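Local coordinates for protein phosphoacetylglucosamine mutase (Aspergillus lentulus, PDB 5O9X) that interconverts N-acetylglucosamine 6-phosphate and N-acetylglucosamine 1-phosphate, and here carries glucose 1,6-bisphosphate in its ligand pocket, at residues A[41-46]-A[139-144]; A[190-195]-A[222-227]; A[254-259]-A[268-273]; A[260-265]-A[291-296]; A[274-279]-A[297-302]. The protein carries 1 engineered substitution. One frame throughout, in Å; residues are numbered along the deposited sequence.

Contact 1. Residues A[41-46]-A[139-144]; sequences TVVYAV and SRLIGV. Unlike the reference sequence in segment 139-144: Ile142 (reference Val).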
# COMPACT_ATOMS: atom_id res chain seq x y z
N THR A 41 15.22 -19.26 -4.32
CA THR A 41 14.32 -20.36 -4.62
C THR A 41 12.85 -19.89 -4.49
O THR A 41 11.96 -20.40 -5.18
CB THR A 41 14.61 -21.59 -3.77
OG1 THR A 41 14.33 -21.34 -2.38
CG2 THR A 41 16.08 -21.99 -3.91
N VAL A 42 12.64 -18.90 -3.63
CA VAL A 42 11.33 -18.29 -3.41
C VAL A 42 10.83 -17.63 -4.70
O VAL A 42 9.71 -17.86 -5.14
CB VAL A 42 11.36 -17.24 -2.26
CG1 VAL A 42 10.02 -16.58 -2.12
CG2 VAL A 42 11.62 -17.91 -0.93
N VAL A 43 11.67 -16.77 -5.26
CA VAL A 43 11.35 -16.05 -6.47
C VAL A 43 11.12 -17.06 -7.63
O VAL A 43 10.23 -16.86 -8.49
CB VAL A 43 12.50 -15.01 -6.76
CG1 VAL A 43 12.33 -14.38 -8.13
CG2 VAL A 43 12.51 -13.93 -5.63
N TYR A 44 11.98 -18.08 -7.67
CA TYR A 44 11.82 -19.13 -8.70
C TYR A 44 10.43 -19.75 -8.55
O TYR A 44 9.71 -19.87 -9.53
CB TYR A 44 12.91 -20.20 -8.53
CG TYR A 44 12.92 -21.18 -9.65
CD1 TYR A 44 13.46 -20.84 -10.88
CD2 TYR A 44 12.26 -22.41 -9.51
CE1 TYR A 44 13.41 -21.72 -11.95
CE2 TYR A 44 12.22 -23.32 -10.58
CZ TYR A 44 12.81 -22.97 -11.78
OH TYR A 44 12.75 -23.86 -12.84
N ALA A 45 10.04 -20.09 -7.33
CA ALA A 45 8.69 -20.61 -7.03
C ALA A 45 7.57 -19.67 -7.48
O ALA A 45 6.52 -20.07 -8.09
CB ALA A 45 8.56 -20.88 -5.53
N VAL A 46 7.77 -18.38 -7.18
CA VAL A 46 6.80 -17.38 -7.61
C VAL A 46 6.63 -17.30 -9.16
O VAL A 46 5.52 -17.07 -9.64
CB VAL A 46 7.12 -15.98 -6.99
CG1 VAL A 46 6.21 -14.91 -7.58
CG2 VAL A 46 6.88 -16.02 -5.47
N SER A 139 18.18 -7.05 -9.55
CA SER A 139 18.62 -7.63 -10.86
C SER A 139 18.81 -9.17 -10.80
O SER A 139 18.29 -9.87 -11.66
CB SER A 139 19.93 -6.98 -11.35
OG SER A 139 20.34 -7.63 -12.57
N ARG A 140 19.58 -9.67 -9.81
CA ARG A 140 19.75 -11.14 -9.57
C ARG A 140 18.40 -11.82 -9.51
O ARG A 140 18.20 -12.83 -10.18
CB ARG A 140 20.53 -11.49 -8.26
CG ARG A 140 21.01 -12.97 -8.17
CD ARG A 140 20.77 -13.71 -6.82
NE ARG A 140 20.99 -12.76 -5.80
CZ ARG A 140 20.37 -12.55 -4.64
NH1 ARG A 140 19.47 -13.35 -4.03
NH2 ARG A 140 20.84 -11.48 -4.03
N LEU A 141 17.49 -11.29 -8.66
CA LEU A 141 16.14 -11.87 -8.54
C LEU A 141 15.30 -11.86 -9.82
O LEU A 141 14.62 -12.86 -10.16
CB LEU A 141 15.36 -11.29 -7.32
CG LEU A 141 16.09 -11.47 -5.96
CD1 LEU A 141 15.37 -10.73 -4.81
CD2 LEU A 141 16.33 -12.95 -5.60
N ILE A 142 15.31 -10.76 -10.55
CA ILE A 142 14.72 -10.72 -11.92
C ILE A 142 15.35 -11.84 -12.89
O ILE A 142 14.62 -12.45 -13.67
CB ILE A 142 14.83 -9.24 -12.48
CG1 ILE A 142 13.55 -8.45 -12.22
CG2 ILE A 142 15.21 -9.09 -13.93
CD1 ILE A 142 12.59 -9.00 -11.26
N GLY A 143 16.66 -12.06 -12.81
CA GLY A 143 17.33 -13.23 -13.47
C GLY A 143 16.66 -14.55 -13.11
O GLY A 143 16.37 -15.37 -13.99
N VAL A 144 16.39 -14.75 -11.82
CA VAL A 144 15.78 -16.01 -11.34
C VAL A 144 14.36 -16.12 -11.86
O VAL A 144 13.93 -17.21 -12.40
CB VAL A 144 15.76 -16.13 -9.79
CG1 VAL A 144 15.01 -17.42 -9.35
CG2 VAL A 144 17.17 -16.08 -9.17
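Tyr44 and Val144 bring the two helices closest, their CA atoms 5.7 Å apart. Tyr44 CB lies 3.6 Å from CG1 of Val144; the same methyl sits 3.5 Å from Tyr44 N, so it rests on backbone and side chain together. Further out, CD1 of the Tyr44 ring passes 4.0 Å from Val144 O. With CG anti to the backbone N (chi1 -172°), the side chain continues past Val144 and touches Ala148 and Ala151 of helix 138-151, and the OH at its tip hydrogen-bonds Ile10 O. Val43 does the rest. Its CG1 faces the carbonyl of Leu141, 3.4 Å from that O, while CG2 meets Leu141 CD2 at 3.9 Å, the two side chains crossing near a right angle. Val43 and Leu141 also touch strand 75-81, through Val78 and Asn76, which places both helices against the sheet of the alpha/beta/alpha domain I. The axes cross at -44°, 8.9 Å apart at their closest. Everything that touches between the two segments is buried and held by dispersion, so the join depends on the fit of valine methyls to the neighbouring backbone, and the one polar tip is satisfied elsewhere.

Contact 2. Residues A[190-195]-A[222-227]; sequences GYYEKL and GPKLRE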
# COMPACT_ATOMS: atom_id res chain seq x y z
N GLY A 190 2.34 6.26 -20.40
CA GLY A 190 0.91 6.26 -20.33
C GLY A 190 0.43 6.56 -18.89
O GLY A 190 -0.53 7.31 -18.65
N TYR A 191 1.14 5.98 -17.94
CA TYR A 191 0.86 6.27 -16.48
C TYR A 191 0.97 7.78 -16.17
O TYR A 191 0.03 8.36 -15.60
CB TYR A 191 1.84 5.46 -15.63
CG TYR A 191 1.85 5.79 -14.15
CD1 TYR A 191 0.97 5.14 -13.30
CD2 TYR A 191 2.73 6.78 -13.61
CE1 TYR A 191 0.96 5.41 -11.93
CE2 TYR A 191 2.68 7.12 -12.24
CZ TYR A 191 1.82 6.44 -11.43
OH TYR A 191 1.75 6.70 -10.09
N TYR A 192 2.05 8.45 -16.63
CA TYR A 192 2.22 9.90 -16.34
C TYR A 192 1.13 10.73 -17.03
O TYR A 192 0.58 11.69 -16.41
CB TYR A 192 3.57 10.45 -16.80
CG TYR A 192 4.75 9.74 -16.12
CD1 TYR A 192 4.75 9.53 -14.73
CD2 TYR A 192 5.82 9.24 -16.89
CE1 TYR A 192 5.84 8.80 -14.09
CE2 TYR A 192 6.89 8.54 -16.30
CZ TYR A 192 6.89 8.32 -14.92
OH TYR A 192 7.93 7.64 -14.36
N GLU A 193 0.81 10.34 -18.27
CA GLU A 193 -0.21 11.04 -19.08
C GLU A 193 -1.58 10.98 -18.40
O GLU A 193 -2.34 11.98 -18.33
CB GLU A 193 -0.26 10.38 -20.47
CG GLU A 193 0.95 10.81 -21.27
CD GLU A 193 1.03 10.16 -22.66
OE1 GLU A 193 0.33 9.15 -22.89
OE2 GLU A 193 1.78 10.72 -23.50
N LYS A 194 -1.92 9.79 -17.90
CA LYS A 194 -3.23 9.62 -17.23
C LYS A 194 -3.33 10.42 -15.95
O LYS A 194 -4.34 11.13 -15.72
CB LYS A 194 -3.49 8.15 -16.91
CG LYS A 194 -4.94 7.85 -16.46
CD LYS A 194 -4.95 6.40 -15.94
CE LYS A 194 -6.32 5.98 -15.37
NZ LYS A 194 -7.31 5.95 -16.46
N LEU A 195 -2.30 10.31 -15.09
CA LEU A 195 -2.28 11.12 -13.86
C LEU A 195 -2.33 12.60 -14.19
O LEU A 195 -3.18 13.37 -13.62
CB LEU A 195 -1.06 10.77 -12.99
CG LEU A 195 -1.25 9.67 -11.95
CD1 LEU A 195 -1.34 8.36 -12.67
CD2 LEU A 195 0.04 9.69 -11.09
N GLY A 222 11.50 8.87 -6.32
CA GLY A 222 12.20 10.19 -6.59
C GLY A 222 12.34 10.48 -8.09
O GLY A 222 11.75 11.49 -8.61
N PRO A 223 12.99 9.57 -8.83
CA PRO A 223 13.13 9.76 -10.30
C PRO A 223 11.77 9.76 -11.01
O PRO A 223 11.58 10.49 -11.97
CB PRO A 223 13.97 8.51 -10.75
CG PRO A 223 14.76 8.17 -9.47
CD PRO A 223 13.94 8.57 -8.26
N LYS A 224 10.83 8.91 -10.58
CA LYS A 224 9.55 8.80 -11.26
C LYS A 224 8.72 10.04 -10.98
O LYS A 224 7.99 10.51 -11.88
CB LYS A 224 8.72 7.58 -10.84
CG LYS A 224 9.46 6.27 -11.00
CD LYS A 224 10.06 6.07 -12.41
CE LYS A 224 10.63 4.63 -12.54
NZ LYS A 224 11.27 4.48 -13.85
N LEU A 225 8.80 10.53 -9.74
CA LEU A 225 7.98 11.75 -9.47
C LEU A 225 8.56 12.92 -10.31
O LEU A 225 7.80 13.73 -10.83
CB LEU A 225 8.05 12.14 -7.98
CG LEU A 225 7.39 13.48 -7.58
CD1 LEU A 225 5.92 13.39 -7.95
CD2 LEU A 225 7.55 13.53 -6.06
N ARG A 226 9.91 13.06 -10.37
CA ARG A 226 10.55 14.10 -11.21
C ARG A 226 10.07 13.96 -12.66
O ARG A 226 9.85 14.97 -13.30
CB ARG A 226 12.09 13.94 -11.16
CG ARG A 226 12.90 14.86 -12.12
CD ARG A 226 14.43 14.47 -12.14
NE ARG A 226 14.68 14.68 -10.82
CZ ARG A 226 15.09 13.88 -9.86
NH1 ARG A 226 15.69 12.69 -9.97
NH2 ARG A 226 14.97 14.47 -8.71
N GLU A 227 9.97 12.73 -13.16
CA GLU A 227 9.47 12.49 -14.51
C GLU A 227 7.99 12.91 -14.69
O GLU A 227 7.65 13.58 -15.68
CB GLU A 227 9.64 11.01 -14.92
CG GLU A 227 9.50 10.65 -16.41
CD GLU A 227 10.42 11.40 -17.39
OE1 GLU A 227 11.49 11.96 -16.99
OE2 GLU A 227 10.05 11.46 -18.61
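Tyr192 reaches across from helix 188-202 to Lys224 and Glu227 on helix 221-231, two helices packed together in the alpha/beta domain II. Between the two segments the contact is van der Waals. Glu227 meets the ring with its aliphatic part: CG lies 3.4 Å from Tyr192 CE2, and CB stands 3.8 Å from CZ. Because Glu227 bends at chi2 (56°), its carboxylate turns off that line, its plane 60° from the ring, and OE1 goes to Lys230 in a salt bridge within its own helix. Elsewhere round the ring, CE1 comes within 3.5 Å of the carbonyl O of Lys224. The ring therefore fits between the side chain of Glu227 and the backbone and side chain of Lys224, three positions earlier, about one helical turn away.

The polar interactions involve partners outside both segments. Tyr192 OH hydrogen-bonds Glu188 OE2 and Gln166 NE2, while Lys224 NZ forms a salt bridge with that same Glu188 OE2, hydrogen-bonds Phe161 O and also meets a glycerol. Glu188 thus binds the tips of both residues, which ought to fix where the tyrosine oxygen lies and may favour the charged forms of the lysine and glutamate. That oxygen packs on the lysine chain, with Tyr192 OH 3.6 Å from Lys224 CB and 3.3 Å from Lys224 CD.

Contact 3. Residues A[254-259]-A[268-273]; sequences NFECGA and APPSSK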
# COMPACT_ATOMS: atom_id res chain seq x y z
N ASN A 254 15.11 4.16 2.29
CA ASN A 254 14.34 4.14 3.59
C ASN A 254 15.21 4.45 4.82
O ASN A 254 14.88 4.04 5.95
CB ASN A 254 13.58 2.78 3.81
CG ASN A 254 12.54 2.52 2.71
OD1 ASN A 254 11.80 3.44 2.29
ND2 ASN A 254 12.40 1.23 2.30
N PHE A 255 16.33 5.16 4.61
CA PHE A 255 17.32 5.25 5.69
C PHE A 255 17.26 6.60 6.28
O PHE A 255 17.56 7.56 5.60
CB PHE A 255 18.77 4.86 5.24
CG PHE A 255 19.80 5.04 6.36
CD1 PHE A 255 19.91 4.09 7.40
CD2 PHE A 255 20.60 6.18 6.39
CE1 PHE A 255 20.84 4.30 8.44
CE2 PHE A 255 21.50 6.41 7.43
CZ PHE A 255 21.60 5.47 8.47
N GLU A 256 16.79 6.70 7.53
CA GLU A 256 16.58 8.03 8.17
C GLU A 256 15.67 8.99 7.37
O GLU A 256 15.78 10.24 7.49
CB GLU A 256 17.89 8.67 8.57
CG GLU A 256 18.69 7.67 9.41
CD GLU A 256 19.87 8.32 10.14
OE1 GLU A 256 20.43 9.30 9.63
OE2 GLU A 256 20.23 7.85 11.21
N CYS A 257 14.80 8.40 6.56
CA CYS A 257 13.82 9.20 5.78
C CYS A 257 12.79 8.21 5.21
O CYS A 257 12.95 6.97 5.36
CB CYS A 257 14.45 10.01 4.62
SG CYS A 257 15.25 8.97 3.36
N GLY A 258 11.75 8.75 4.58
CA GLY A 258 10.69 7.87 4.01
C GLY A 258 9.50 7.85 5.00
O GLY A 258 9.66 8.12 6.18
N ALA A 259 8.33 7.45 4.51
CA ALA A 259 7.05 7.54 5.28
C ALA A 259 7.18 6.66 6.49
O ALA A 259 6.62 6.94 7.49
CB ALA A 259 5.88 7.02 4.42
N ALA A 268 10.29 14.63 11.59
CA ALA A 268 10.74 14.77 10.21
C ALA A 268 12.07 14.05 10.04
O ALA A 268 12.75 13.83 11.02
CB ALA A 268 10.88 16.24 9.83
N PRO A 269 12.45 13.73 8.78
CA PRO A 269 13.76 13.14 8.60
C PRO A 269 14.84 14.11 9.18
O PRO A 269 14.72 15.29 9.01
CB PRO A 269 13.91 13.07 7.07
CG PRO A 269 12.49 12.99 6.53
CD PRO A 269 11.69 13.86 7.50
N PRO A 270 15.86 13.60 9.88
CA PRO A 270 16.88 14.55 10.47
C PRO A 270 17.60 15.43 9.42
O PRO A 270 18.01 16.50 9.76
CB PRO A 270 17.90 13.64 11.11
CG PRO A 270 17.38 12.23 11.00
CD PRO A 270 16.11 12.19 10.22
N SER A 271 17.71 14.99 8.16
CA SER A 271 18.28 15.81 7.06
C SER A 271 17.31 16.84 6.46
O SER A 271 17.68 17.59 5.54
CB SER A 271 18.76 14.90 5.91
OG SER A 271 17.63 14.35 5.24
N SER A 272 16.07 16.87 6.96
CA SER A 272 15.09 17.85 6.44
C SER A 272 15.60 19.28 6.62
O SER A 272 16.05 19.65 7.72
CB SER A 272 13.73 17.71 7.16
OG SER A 272 12.77 18.66 6.65
N LYS A 273 15.50 20.06 5.55
CA LYS A 273 15.84 21.50 5.59
C LYS A 273 14.58 22.36 5.51
O LYS A 273 14.68 23.56 5.27
CB LYS A 273 16.76 21.83 4.38
CG LYS A 273 18.13 21.15 4.47
CD LYS A 273 18.85 21.45 5.79
CE LYS A 273 20.30 20.93 5.80
NZ LYS A 273 20.36 19.43 5.66
O HOH W 1 17.53 12.14 7.18
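Pro269 lays CB and CG of its ring against Cys257, each of them 4.0 Å from Cys257 CB. The sulfur is not part of this overlap: chi1 of 62° puts SG between the backbone N and the carbonyl carbon, leaving CB to meet the proline. Next to this apolar patch, the carbonyl O of Glu256 touches both prolines, 3.4 Å from Pro269 CB and 3.4 Å from Pro270 CD. Neither carbon can give this oxygen a conventional hydrogen bond. A water does so instead, donating to Glu256 O at 2.6 Å, and it also accepts from Ser271 N at 3.0 Å, thereby joining the two loops through their backbones.

On the proline side, a type I turn from Pro269 to Ser272 is closed by Ser272 N on Pro269 O at 2.9 Å. It is this turn that presents Ser271 N to the water. Lys273 folds back so that NZ donates to Ser271 O at 3.3 Å, coming from above the carbonyl plane. Across the gap, Glu256 has the left-handed backbone angles 55/26°, and Gly258 takes the N-cap position of helix 259-265. Asp215, on strand 212-215, accepts from Gly258 N and touches both Cys257 and Pro269. The loop entering the helix is thus stitched to the loop leaving it. Together they belong to the beta-alpha-beta crossover that runs from strand 240-243 through helix 259-265 to the parallel strand 279-283, passing over strand 212-215 in the sheet of domain II.

Contact 4. Residues A[260-265]-A[291-296]; sequences DYVKTK and LYYFLD. Unlike the reference sequence in segment 291-296: Leu291 (reference Val).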
# COMPACT_ATOMS: atom_id res chain seq x y z
N ASP A 260 7.85 5.51 6.37
CA ASP A 260 7.86 4.60 7.57
C ASP A 260 8.69 5.18 8.76
O ASP A 260 8.30 5.17 9.93
CB ASP A 260 8.43 3.21 7.19
CG ASP A 260 8.45 2.29 8.39
OD1 ASP A 260 7.34 1.98 8.91
OD2 ASP A 260 9.57 1.94 8.87
N TYR A 261 9.81 5.83 8.42
CA TYR A 261 10.60 6.54 9.40
C TYR A 261 9.72 7.66 10.06
O TYR A 261 9.65 7.76 11.30
CB TYR A 261 11.89 7.15 8.75
CG TYR A 261 12.70 7.99 9.78
CD1 TYR A 261 13.80 7.42 10.49
CD2 TYR A 261 12.37 9.32 10.02
CE1 TYR A 261 14.55 8.16 11.42
CE2 TYR A 261 13.06 10.04 10.99
CZ TYR A 261 14.17 9.45 11.65
OH TYR A 261 14.84 10.21 12.57
N VAL A 262 9.06 8.49 9.25
CA VAL A 262 8.31 9.62 9.79
C VAL A 262 7.18 9.13 10.71
O VAL A 262 6.96 9.66 11.81
CB VAL A 262 7.82 10.49 8.63
CG1 VAL A 262 6.89 11.62 9.13
CG2 VAL A 262 9.05 11.21 7.97
N LYS A 263 6.41 8.16 10.22
CA LYS A 263 5.28 7.64 11.00
C LYS A 263 5.71 6.92 12.31
O LYS A 263 5.06 7.14 13.35
CB LYS A 263 4.51 6.69 10.09
CG LYS A 263 3.34 5.92 10.82
CD LYS A 263 2.19 6.84 11.29
CE LYS A 263 1.17 6.06 12.11
NZ LYS A 263 0.21 7.02 12.77
N THR A 264 6.76 6.07 12.27
CA THR A 264 7.13 5.29 13.48
C THR A 264 7.86 6.19 14.47
O THR A 264 7.67 6.04 15.66
CB THR A 264 8.06 4.07 13.13
OG1 THR A 264 9.19 4.51 12.35
CG2 THR A 264 7.25 3.07 12.27
N LYS A 265 8.69 7.12 13.99
CA LYS A 265 9.41 8.01 14.91
C LYS A 265 8.66 9.29 15.24
O LYS A 265 9.07 10.03 16.18
CB LYS A 265 10.78 8.42 14.29
CG LYS A 265 11.72 7.26 13.90
CD LYS A 265 12.30 6.65 15.15
CE LYS A 265 13.33 5.53 14.88
NZ LYS A 265 14.59 6.08 15.47
N LEU A 291 2.77 9.96 3.72
CA LEU A 291 2.19 10.96 4.65
C LEU A 291 2.66 12.31 4.59
O LEU A 291 3.65 12.57 3.99
CB LEU A 291 2.24 10.61 6.05
CG LEU A 291 3.16 9.91 6.85
CD1 LEU A 291 2.31 8.67 6.50
CD2 LEU A 291 4.54 10.21 6.29
N TYR A 292 1.90 13.18 5.23
CA TYR A 292 2.17 14.61 5.18
C TYR A 292 2.57 15.05 6.55
O TYR A 292 2.22 14.39 7.54
CB TYR A 292 0.79 15.33 4.81
CG TYR A 292 0.69 15.65 3.30
CD1 TYR A 292 0.35 14.61 2.37
CD2 TYR A 292 0.96 16.95 2.83
CE1 TYR A 292 0.27 14.87 0.98
CE2 TYR A 292 0.83 17.27 1.44
CZ TYR A 292 0.51 16.21 0.53
OH TYR A 292 0.32 16.46 -0.83
N TYR A 293 3.22 16.23 6.65
CA TYR A 293 3.63 16.76 7.94
C TYR A 293 4.16 18.16 7.69
O TYR A 293 4.40 18.57 6.54
CB TYR A 293 4.74 15.90 8.62
CG TYR A 293 5.89 15.56 7.69
CD1 TYR A 293 7.12 16.36 7.66
CD2 TYR A 293 5.79 14.43 6.85
CE1 TYR A 293 8.17 16.00 6.80
CE2 TYR A 293 6.84 14.06 6.01
CZ TYR A 293 8.01 14.87 5.97
OH TYR A 293 9.04 14.45 5.12
N PHE A 294 4.23 18.94 8.76
CA PHE A 294 4.80 20.28 8.68
C PHE A 294 5.27 20.70 10.04
O PHE A 294 4.83 20.09 11.06
CB PHE A 294 3.73 21.31 8.15
CG PHE A 294 2.58 21.57 9.07
CD1 PHE A 294 2.37 22.88 9.62
CD2 PHE A 294 1.62 20.57 9.35
CE1 PHE A 294 1.25 23.12 10.41
CE2 PHE A 294 0.54 20.83 10.15
CZ PHE A 294 0.33 22.09 10.71
N LEU A 295 6.09 21.76 10.06
CA LEU A 295 6.44 22.44 11.32
C LEU A 295 5.45 23.59 11.51
O LEU A 295 5.31 24.41 10.60
CB LEU A 295 7.84 22.99 11.22
CG LEU A 295 8.88 21.88 11.13
CD1 LEU A 295 10.21 22.44 10.59
CD2 LEU A 295 9.09 21.12 12.44
N ASP A 296 4.73 23.60 12.62
CA ASP A 296 3.71 24.65 12.84
C ASP A 296 4.39 26.00 13.21
O ASP A 296 5.60 26.08 13.31
CB ASP A 296 2.58 24.20 13.83
CG ASP A 296 3.02 24.10 15.30
OD1 ASP A 296 4.09 24.61 15.68
OD2 ASP A 296 2.26 23.48 16.11
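Val262 carries this contact, set against Leu291 and Tyr293 on the strand beneath. Its CG1 does most of the touching, at 3.9 Å from Leu291 CD2 and 3.8 Å from Tyr293 CD2, while CG2 reaches Tyr293 CE2 at 4.1 Å. The valine meets the tyrosine side chain at about a right angle, its CG1 approaching the ring obliquely. For Tyr293 a chi1 of 48° places CG between the backbone N and the carbonyl carbon, with the CD2-CE2 side of the ring next to Val262; Ser282 OG, one strand away, holds its OH by a hydrogen bond. Phe301 and Ser282 also touch Val262, so the valine is packed from several strands of one sheet. The side chain of Leu291 is about 11 Å from the bound glucose 1,6-bisphosphate.

Away from this buried spot the contact thins out toward the partly exposed side of the helix. The Lys263 side chain leads away from the strand to a salt bridge between its NZ and Asp305 OD2. Thr264 turns its hydroxyl back on its own helix: OG1 donates to Asp260 O at 2.7 Å, tilted 29° from the carbonyl plane, and Thr264 N reaches the same oxygen from the opposite face at 2.9 Å. Near the exposed end, Lys265 CG lies 3.8 Å above the Tyr261 ring plane, over its centre. A short helix pressed through one buried valine onto alternate residues of strand 290-295 is a helix-on-sheet layer of an alpha/beta domain.

Contact 5. Residues A[274-279]-A[297-302]; sequences ASILDR and EGNVFR. Unlike the reference sequence in segment 274-279: Ile276 (reference Val).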
# COMPACT_ATOMS: atom_id res chain seq x y z
N ALA A 274 13.40 21.76 5.71
CA ALA A 274 12.13 22.49 5.60
C ALA A 274 11.99 23.62 6.61
O ALA A 274 12.49 23.54 7.73
CB ALA A 274 10.88 21.53 5.67
N SER A 275 11.41 24.73 6.16
CA SER A 275 11.16 25.86 7.05
C SER A 275 9.87 25.67 7.79
O SER A 275 9.01 24.87 7.37
CB SER A 275 11.12 27.19 6.21
OG SER A 275 12.35 27.36 5.49
N ILE A 276 9.70 26.45 8.85
CA ILE A 276 8.42 26.62 9.53
C ILE A 276 7.34 26.86 8.50
O ILE A 276 7.59 27.59 7.53
CB ILE A 276 8.52 27.79 10.55
CG1 ILE A 276 9.18 27.30 11.86
CG2 ILE A 276 7.19 28.40 10.83
CD1 ILE A 276 10.12 28.31 12.55
N LEU A 277 6.19 26.15 8.66
CA LEU A 277 5.02 26.18 7.78
C LEU A 277 5.20 25.60 6.34
O LEU A 277 4.23 25.60 5.59
CB LEU A 277 4.41 27.63 7.68
CG LEU A 277 3.95 28.37 8.98
CD1 LEU A 277 3.30 29.73 8.64
CD2 LEU A 277 3.01 27.50 9.80
N ASP A 278 6.39 25.12 5.94
CA ASP A 278 6.49 24.45 4.65
C ASP A 278 5.60 23.15 4.68
O ASP A 278 5.75 22.33 5.61
CB ASP A 278 7.92 24.04 4.33
CG ASP A 278 8.76 25.22 3.80
OD1 ASP A 278 8.17 26.28 3.44
OD2 ASP A 278 10.00 25.04 3.74
N ARG A 279 4.76 22.95 3.65
CA ARG A 279 3.95 21.71 3.60
C ARG A 279 4.89 20.60 3.07
O ARG A 279 5.50 20.80 2.01
CB ARG A 279 2.82 21.90 2.61
CG ARG A 279 1.83 20.71 2.44
CD ARG A 279 0.60 21.17 1.71
NE ARG A 279 0.80 21.45 0.23
CZ ARG A 279 0.95 22.67 -0.33
NH1 ARG A 279 1.02 23.77 0.43
NH2 ARG A 279 1.09 22.78 -1.65
N GLU A 297 3.57 27.05 13.38
CA GLU A 297 4.07 28.39 13.76
C GLU A 297 4.99 28.37 15.00
O GLU A 297 5.96 29.10 15.00
CB GLU A 297 2.90 29.41 13.89
CG GLU A 297 1.75 28.99 14.83
CD GLU A 297 0.71 30.10 15.02
OE1 GLU A 297 1.06 31.28 14.79
OE2 GLU A 297 -0.46 29.79 15.39
N GLY A 298 4.73 27.48 15.98
CA GLY A 298 5.63 27.33 17.12
C GLY A 298 6.87 26.49 16.91
O GLY A 298 7.54 26.18 17.87
N ASN A 299 7.19 26.14 15.66
CA ASN A 299 8.30 25.23 15.34
C ASN A 299 8.08 23.81 15.89
O ASN A 299 9.06 23.15 16.26
CB ASN A 299 9.69 25.82 15.74
CG ASN A 299 10.85 25.21 14.95
OD1 ASN A 299 10.73 24.85 13.77
ND2 ASN A 299 12.00 25.10 15.60
N VAL A 300 6.83 23.34 15.97
CA VAL A 300 6.57 21.96 16.47
C VAL A 300 6.14 21.09 15.27
O VAL A 300 5.28 21.48 14.52
CB VAL A 300 5.46 21.89 17.60
CG1 VAL A 300 5.18 20.45 18.05
CG2 VAL A 300 5.75 22.81 18.81
N PHE A 301 6.73 19.90 15.14
CA PHE A 301 6.41 18.93 14.10
C PHE A 301 4.99 18.43 14.30
O PHE A 301 4.63 18.02 15.44
CB PHE A 301 7.41 17.70 14.17
CG PHE A 301 7.00 16.53 13.32
CD1 PHE A 301 7.36 16.48 11.95
CD2 PHE A 301 6.18 15.52 13.85
CE1 PHE A 301 6.97 15.38 11.14
CE2 PHE A 301 5.81 14.44 13.05
CZ PHE A 301 6.17 14.38 11.70
N ARG A 302 4.20 18.39 13.23
CA ARG A 302 2.82 17.86 13.28
C ARG A 302 2.64 16.89 12.13
O ARG A 302 2.99 17.18 11.00
CB ARG A 302 1.76 18.97 13.09
CG ARG A 302 1.96 20.16 14.06
CD ARG A 302 1.77 19.69 15.52
NE ARG A 302 1.87 20.82 16.45
CZ ARG A 302 1.68 20.73 17.77
NH1 ARG A 302 1.41 19.54 18.35
NH2 ARG A 302 1.79 21.84 18.51
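Ile276 and Asn299 are where the two backbones come nearest, with CA atoms 6.0 Å apart, each on a tight bend. Residues 275 to 278 make a type II turn, closed by Asp278 N on Ser275 O at 3.0 Å, with Leu277 in its left-handed corner. Asp278 also turns its carboxylate back over the turn: OD2 takes Ser275 N at 2.8 Å, met from above the carboxylate plane, so the turn is tied twice. In the other segment, residues 297 to 300 form the bend between strands 290-295 and 301-304, with Asn299 likewise left-handed. Asp296 OD1 binds Val300 N, and its OD2 pairs with Arg302.

Between the two bends, Ile276 puts its longer branch on the amide of Asn299. CG1 is 3.5 Å and CD1 3.7 Å from Asn299 OD1, and the side chains cross at about a right angle. Asn299 can meet it because its CG lies anti to the backbone N (chi1 -157°), which swings the amide over toward the isoleucine. The other branch, Ile276 CG2, stops 4.3 Å from Glu297 CA. Leu277 brings CD2 to 3.7 Å from Glu297 N, touching the backbone there.

All four touching residues are exposed, and methyl and methylene groups meet the Asn299 amide and the Glu297 backbone. Such contacts are weak and undirected; the directed bonds are made within each bend or to the neighbouring strand, among them those of Asp278 and Asp296.

In the fold
Contact 1 stands apart, in domain I beside the sheet of strands 32-35 to 155-161, and its centre is about 44 Å from that of contact 5, on the other side of the chain's centre. Contact 2 follows in the sequence and pairs two helices of domain II, its centre about 23 Å from that of contact 3. Contacts 3, 4 and 5 form one cluster: contacts 3 and 4 alternate along the chain and lie about 9 Å apart between centres, as contacts 4 and 5 do at about 11 Å. Tyr261 and Tyr293 pack on the prolines of contact 3, and Leu295 and Asp296 join contact 4 to contact 5. Contacts 4 and 5 thus share neighbouring strands 290-295 and 301-304 of the mixed sheet, with a buried helix contact in one and surface turns in the other.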